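Local coordinates for sulfate transporter sulfate transporter family protein (Wolinella succinogenes, PDB 4DGF) that forms the STAS domain of a SulP-family membrane transporter that probably moves sulfate or related anions, at residues D13-I26 against H117-V129. Numbering follows the deposited sequence.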
loop_
_atom_site.group_PDB
_atom_site.type_symbol
_atom_site.label_atom_id
_atom_site.label_comp_id
_atom_site.label_asym_id
_atom_site.label_seq_id
_atom_site.Cartn_x
_atom_site.Cartn_y
_atom_site.Cartn_z
ATOM N N ASP A 13 -9.542 -3.199 13.729
ATOM C CA ASP A 13 -8.629 -2.519 12.810
ATOM C C ASP A 13 -9.203 -2.224 11.419
ATOM O O ASP A 13 -8.451 -1.981 10.435
ATOM C CB ASP A 13 -7.306 -3.348 12.729
ATOM C CG ASP A 13 -6.533 -3.272 14.066
ATOM O OD1 ASP A 13 -6.483 -2.187 14.693
ATOM O OD2 ASP A 13 -6.028 -4.306 14.512
ATOM N N ALA A 14 -10.522 -2.208 11.328
ATOM C CA ALA A 14 -11.195 -1.818 10.133
ATOM C C ALA A 14 -10.895 -0.360 9.828
ATOM O O ALA A 14 -10.701 0.467 10.743
ATOM C CB ALA A 14 -12.696 -2.033 10.266
ATOM N N THR A 15 -10.788 -0.020 8.549
ATOM C CA THR A 15 -10.489 1.354 8.254
ATOM C C THR A 15 -11.501 2.361 8.859
ATOM O O THR A 15 -11.113 3.450 9.256
ATOM C CB THR A 15 -10.333 1.610 6.738
ATOM O OG1 THR A 15 -9.235 0.785 6.264
ATOM C CG2 THR A 15 -9.972 3.049 6.507
ATOM N N SER A 16 -12.730 1.900 8.934
ATOM C CA SER A 16 -13.856 2.731 9.462
ATOM C C SER A 16 -13.616 3.031 10.960
ATOM O O SER A 16 -14.224 3.971 11.488
ATOM C CB SER A 16 -15.196 2.042 9.259
ATOM O OG SER A 16 -15.259 0.867 10.008
ATOM N N LYS A 17 -12.736 2.285 11.623
ATOM C CA LYS A 17 -12.486 2.524 13.070
ATOM C C LYS A 17 -11.364 3.486 13.260
ATOM O O LYS A 17 -11.045 3.824 14.407
ATOM C CB LYS A 17 -12.088 1.260 13.834
ATOM C CG LYS A 17 -12.936 0.038 13.650
ATOM C CD LYS A 17 -14.253 0.150 14.326
ATOM C CE LYS A 17 -15.021 -1.089 13.883
ATOM N NZ LYS A 17 -16.472 -0.779 13.758
ATOM N N LYS A 18 -10.667 3.869 12.180
ATOM C CA LYS A 18 -9.485 4.737 12.261
ATOM C C LYS A 18 -9.725 6.183 11.900
ATOM O O LYS A 18 -10.710 6.501 11.215
ATOM C CB LYS A 18 -8.301 4.160 11.394
ATOM C CG LYS A 18 -8.056 2.679 11.637
ATOM C CD LYS A 18 -7.378 2.398 12.976
ATOM C CE LYS A 18 -7.393 0.885 13.165
ATOM N NZ LYS A 18 -6.967 0.572 14.571
ATOM N N VAL A 19 -8.815 7.054 12.343
ATOM C CA VAL A 19 -8.838 8.468 11.930
ATOM C C VAL A 19 -7.916 8.679 10.754
ATOM O O VAL A 19 -6.682 8.520 10.857
ATOM C CB VAL A 19 -8.446 9.398 13.094
ATOM C CG1 VAL A 19 -8.286 10.818 12.597
ATOM C CG2 VAL A 19 -9.517 9.345 14.176
ATOM N N VAL A 20 -8.537 8.827 9.591
ATOM C CA VAL A 20 -7.771 8.932 8.349
ATOM C C VAL A 20 -7.618 10.344 7.923
ATOM O O VAL A 20 -8.616 11.034 7.635
ATOM C CB VAL A 20 -8.357 8.065 7.204
ATOM C CG1 VAL A 20 -7.459 8.178 6.009
ATOM C CG2 VAL A 20 -8.563 6.615 7.649
ATOM N N PRO A 21 -6.390 10.856 7.950
ATOM C CA PRO A 21 -6.233 12.248 7.569
ATOM C C PRO A 21 -6.765 12.558 6.199
ATOM O O PRO A 21 -6.724 11.677 5.301
ATOM C CB PRO A 21 -4.702 12.497 7.657
ATOM C CG PRO A 21 -4.156 11.319 8.464
ATOM C CD PRO A 21 -5.111 10.193 8.240
ATOM N N LEU A 22 -7.292 13.794 5.999
ATOM C CA LEU A 22 -7.514 14.310 4.631
ATOM C C LEU A 22 -6.223 14.255 3.788
ATOM O O LEU A 22 -5.172 14.572 4.298
ATOM C CB LEU A 22 -8.108 15.703 4.644
ATOM C CG LEU A 22 -9.412 15.866 5.432
ATOM C CD1 LEU A 22 -9.905 17.320 5.198
ATOM C CD2 LEU A 22 -10.482 14.862 5.055
ATOM N N GLY A 23 -6.328 13.847 2.522
ATOM C CA GLY A 23 -5.159 13.715 1.608
ATOM C C GLY A 23 -4.521 12.339 1.648
ATOM O O GLY A 23 -3.559 12.134 0.948
ATOM N N VAL A 24 -5.025 11.439 2.500
ATOM C CA VAL A 24 -4.479 10.052 2.550
ATOM C C VAL A 24 -5.592 9.176 1.901
ATOM O O VAL A 24 -6.768 9.147 2.360
ATOM C CB VAL A 24 -4.267 9.629 4.006
ATOM C CG1 VAL A 24 -3.713 8.166 4.058
ATOM C CG2 VAL A 24 -3.232 10.554 4.664
ATOM N N GLU A 25 -5.254 8.431 0.868
ATOM C CA GLU A 25 -6.175 7.423 0.373
ATOM C C GLU A 25 -5.709 6.042 0.868
ATOM O O GLU A 25 -4.505 5.811 1.074
ATOM C CB GLU A 25 -6.118 7.422 -1.136
ATOM C CG GLU A 25 -7.210 6.532 -1.802
ATOM C CD GLU A 25 -8.636 6.762 -1.216
ATOM O OE1 GLU A 25 -9.228 7.712 -1.752
ATOM O OE2 GLU A 25 -9.114 6.029 -0.291
ATOM N N ILE A 26 -6.664 5.125 1.017
ATOM C CA ILE A 26 -6.381 3.769 1.546
ATOM C C ILE A 26 -7.048 2.739 0.630
ATOM O O ILE A 26 -8.202 2.918 0.188
ATOM C CB ILE A 26 -6.861 3.648 2.995
ATOM C CG1 ILE A 26 -6.061 4.663 3.915
ATOM C CG2 ILE A 26 -6.646 2.224 3.508
ATOM C CD1 ILE A 26 -6.726 4.964 5.196
ATOM N N HIS A 117 1.359 -2.768 10.592
ATOM C CA HIS A 117 0.081 -2.412 11.199
ATOM C C HIS A 117 -0.367 -1.076 10.665
ATOM O O HIS A 117 0.423 -0.091 10.563
ATOM C CB HIS A 117 0.156 -2.314 12.744
ATOM C CG HIS A 117 -1.232 -2.459 13.417
ATOM N ND1 HIS A 117 -2.131 -1.426 13.583
ATOM C CD2 HIS A 117 -1.886 -3.591 13.908
ATOM C CE1 HIS A 117 -3.268 -1.890 14.131
ATOM N NE2 HIS A 117 -3.139 -3.192 14.323
ATOM N N ILE A 118 -1.700 -0.995 10.448
ATOM C CA ILE A 118 -2.336 0.196 9.910
ATOM C C ILE A 118 -2.144 1.427 10.831
ATOM O O ILE A 118 -1.911 2.580 10.371
ATOM C CB ILE A 118 -3.849 -0.039 9.608
ATOM C CG1 ILE A 118 -4.485 1.142 8.875
ATOM C CG2 ILE A 118 -4.674 -0.389 10.886
ATOM C CD1 ILE A 118 -3.685 1.632 7.659
ATOM N N ASP A 119 -2.134 1.169 12.158
ATOM C CA ASP A 119 -1.905 2.301 13.062
ATOM C C ASP A 119 -0.564 2.993 12.857
ATOM O O ASP A 119 -0.465 4.206 12.952
ATOM C CB ASP A 119 -2.004 1.861 14.503
ATOM C CG ASP A 119 -3.415 1.504 14.939
ATOM O OD1 ASP A 119 -4.444 1.721 14.236
ATOM O OD2 ASP A 119 -3.523 0.965 16.067
ATOM N N LYS A 120 0.474 2.225 12.605
ATOM C CA LYS A 120 1.785 2.811 12.366
ATOM C C LYS A 120 1.788 3.499 11.024
ATOM O O LYS A 120 2.440 4.530 10.911
ATOM C CB LYS A 120 2.865 1.700 12.326
ATOM C CG LYS A 120 2.865 0.863 13.582
ATOM C CD LYS A 120 3.926 -0.246 13.549
ATOM C CE LYS A 120 3.910 -0.861 14.961
ATOM N NZ LYS A 120 4.296 -2.283 14.890
ATOM N N ALA A 121 1.187 2.856 9.970
ATOM C CA ALA A 121 1.248 3.538 8.693
ATOM C C ALA A 121 0.512 4.906 8.773
ATOM O O ALA A 121 0.858 5.900 8.100
ATOM C CB ALA A 121 0.686 2.644 7.567
ATOM N N LEU A 122 -0.614 4.889 9.462
ATOM C CA LEU A 122 -1.402 6.111 9.597
ATOM C C LEU A 122 -0.669 7.217 10.366
ATOM O O LEU A 122 -0.761 8.444 9.994
ATOM C CB LEU A 122 -2.727 5.876 10.319
ATOM C CG LEU A 122 -3.804 5.362 9.356
ATOM C CD1 LEU A 122 -5.067 4.911 10.138
ATOM C CD2 LEU A 122 -4.228 6.277 8.189
ATOM N N ALA A 123 -0.035 6.792 11.421
ATOM C CA ALA A 123 0.817 7.762 12.196
ATOM C C ALA A 123 1.829 8.430 11.259
ATOM O O ALA A 123 2.018 9.627 11.303
ATOM C CB ALA A 123 1.528 7.053 13.306
ATOM N N TYR A 124 2.558 7.623 10.444
ATOM C CA TYR A 124 3.429 8.189 9.464
ATOM C C TYR A 124 2.807 9.040 8.346
ATOM O O TYR A 124 3.362 10.050 7.915
ATOM C CB TYR A 124 4.278 7.039 8.901
ATOM C CG TYR A 124 5.492 7.442 8.175
ATOM C CD1 TYR A 124 6.505 8.177 8.848
ATOM C CD2 TYR A 124 5.709 7.094 6.847
ATOM C CE1 TYR A 124 7.675 8.530 8.188
ATOM C CE2 TYR A 124 6.932 7.396 6.173
ATOM C CZ TYR A 124 7.888 8.127 6.868
ATOM O OH TYR A 124 9.073 8.501 6.263
ATOM N N ALA A 125 1.720 8.572 7.757
ATOM C CA ALA A 125 0.955 9.330 6.841
ATOM C C ALA A 125 0.534 10.715 7.418
ATOM O O ALA A 125 0.635 11.700 6.747
ATOM C CB ALA A 125 -0.334 8.538 6.473
ATOM N N LYS A 126 0.092 10.746 8.658
ATOM C CA LYS A 126 -0.296 11.964 9.297
ATOM C C LYS A 126 0.902 12.922 9.334
ATOM O O LYS A 126 0.758 14.111 9.039
ATOM C CB LYS A 126 -0.829 11.671 10.719
ATOM C CG LYS A 126 -1.303 12.975 11.444
ATOM C CD LYS A 126 -2.200 12.660 12.620
ATOM C CE LYS A 126 -2.866 13.945 13.179
ATOM N NZ LYS A 126 -1.786 14.624 13.968
ATOM N N LEU A 127 2.058 12.409 9.686
ATOM C CA LEU A 127 3.282 13.218 9.807
ATOM C C LEU A 127 3.639 13.786 8.431
ATOM O O LEU A 127 3.885 14.995 8.273
ATOM C CB LEU A 127 4.374 12.367 10.439
ATOM C CG LEU A 127 5.813 12.901 10.606
ATOM C CD1 LEU A 127 6.442 11.985 11.652
ATOM C CD2 LEU A 127 6.657 12.803 9.326
ATOM N N LEU A 128 3.475 12.969 7.397
ATOM C CA LEU A 128 3.804 13.360 6.042
ATOM C C LEU A 128 2.900 14.435 5.559
ATOM O O LEU A 128 3.352 15.329 4.832
ATOM C CB LEU A 128 3.738 12.169 5.043
ATOM C CG LEU A 128 4.794 11.116 5.225
ATOM C CD1 LEU A 128 4.402 9.928 4.323
ATOM C CD2 LEU A 128 6.217 11.606 4.948
ATOM N N VAL A 129 1.597 14.319 5.827
ATOM C CA VAL A 129 0.654 15.354 5.378
ATOM C C VAL A 129 0.933 16.676 6.145
ATOM O O VAL A 129 1.043 17.689 5.524
ATOM C CB VAL A 129 -0.845 14.913 5.436
ATOM C CG1 VAL A 129 -1.737 16.122 5.139
ATOM C CG2 VAL A 129 -1.093 13.823 4.400
#
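K18 reaches the first turn of helix 118-129 with its ammonium group and forms a salt bridge to D119, NZ to OD1 2.8 Å, using the syn lone pair of that oxygen. The same nitrogen holds D13 within its own segment, here through the anti lone pair of OD1, so one lysine joins two carboxylates whose OD1 atoms lie 4.4 Å apart. A bend at chi2 turns the K18 chain toward this site, and its CE rests 3.8 Å from I118 CG2.

H117 adds a second polar link at the helix start. From the N-cap position its ND1 accepts from D119 N in a nearly straight bond (163°), while NE2 at the other side of the ring donates weakly to D13 OD2 (3.1 Å). The carboxylate of D13 stands almost perpendicular to the imidazole, 85° between planes, and meets it at the edge.

Beyond this polar end the contact becomes apolar. L122 is forked: CD1 packs against K18 CB at 3.5 Å, whereas CD2 lies near P21 CD and I26 CD1. P21 CG rests against CA and CB of K126, and V24 CG2 touches both A125 CB and V129 CG2, the latter at 3.9 Å.

Helix 118-129 runs roughly antiparallel to strand 24-26 (152°). The contact joins this strand, outermost in the chain's parallel sheet, and its lead-in to the C-terminal helix of the STAS domain, which packs over the sheet through L122 on I56 and I118 on R58. Chemically, a salt-bridge network of D13, K18 and D119 ties the lead-in to the helix start that H117 caps, and K18 probably offsets the repulsion between its two acids.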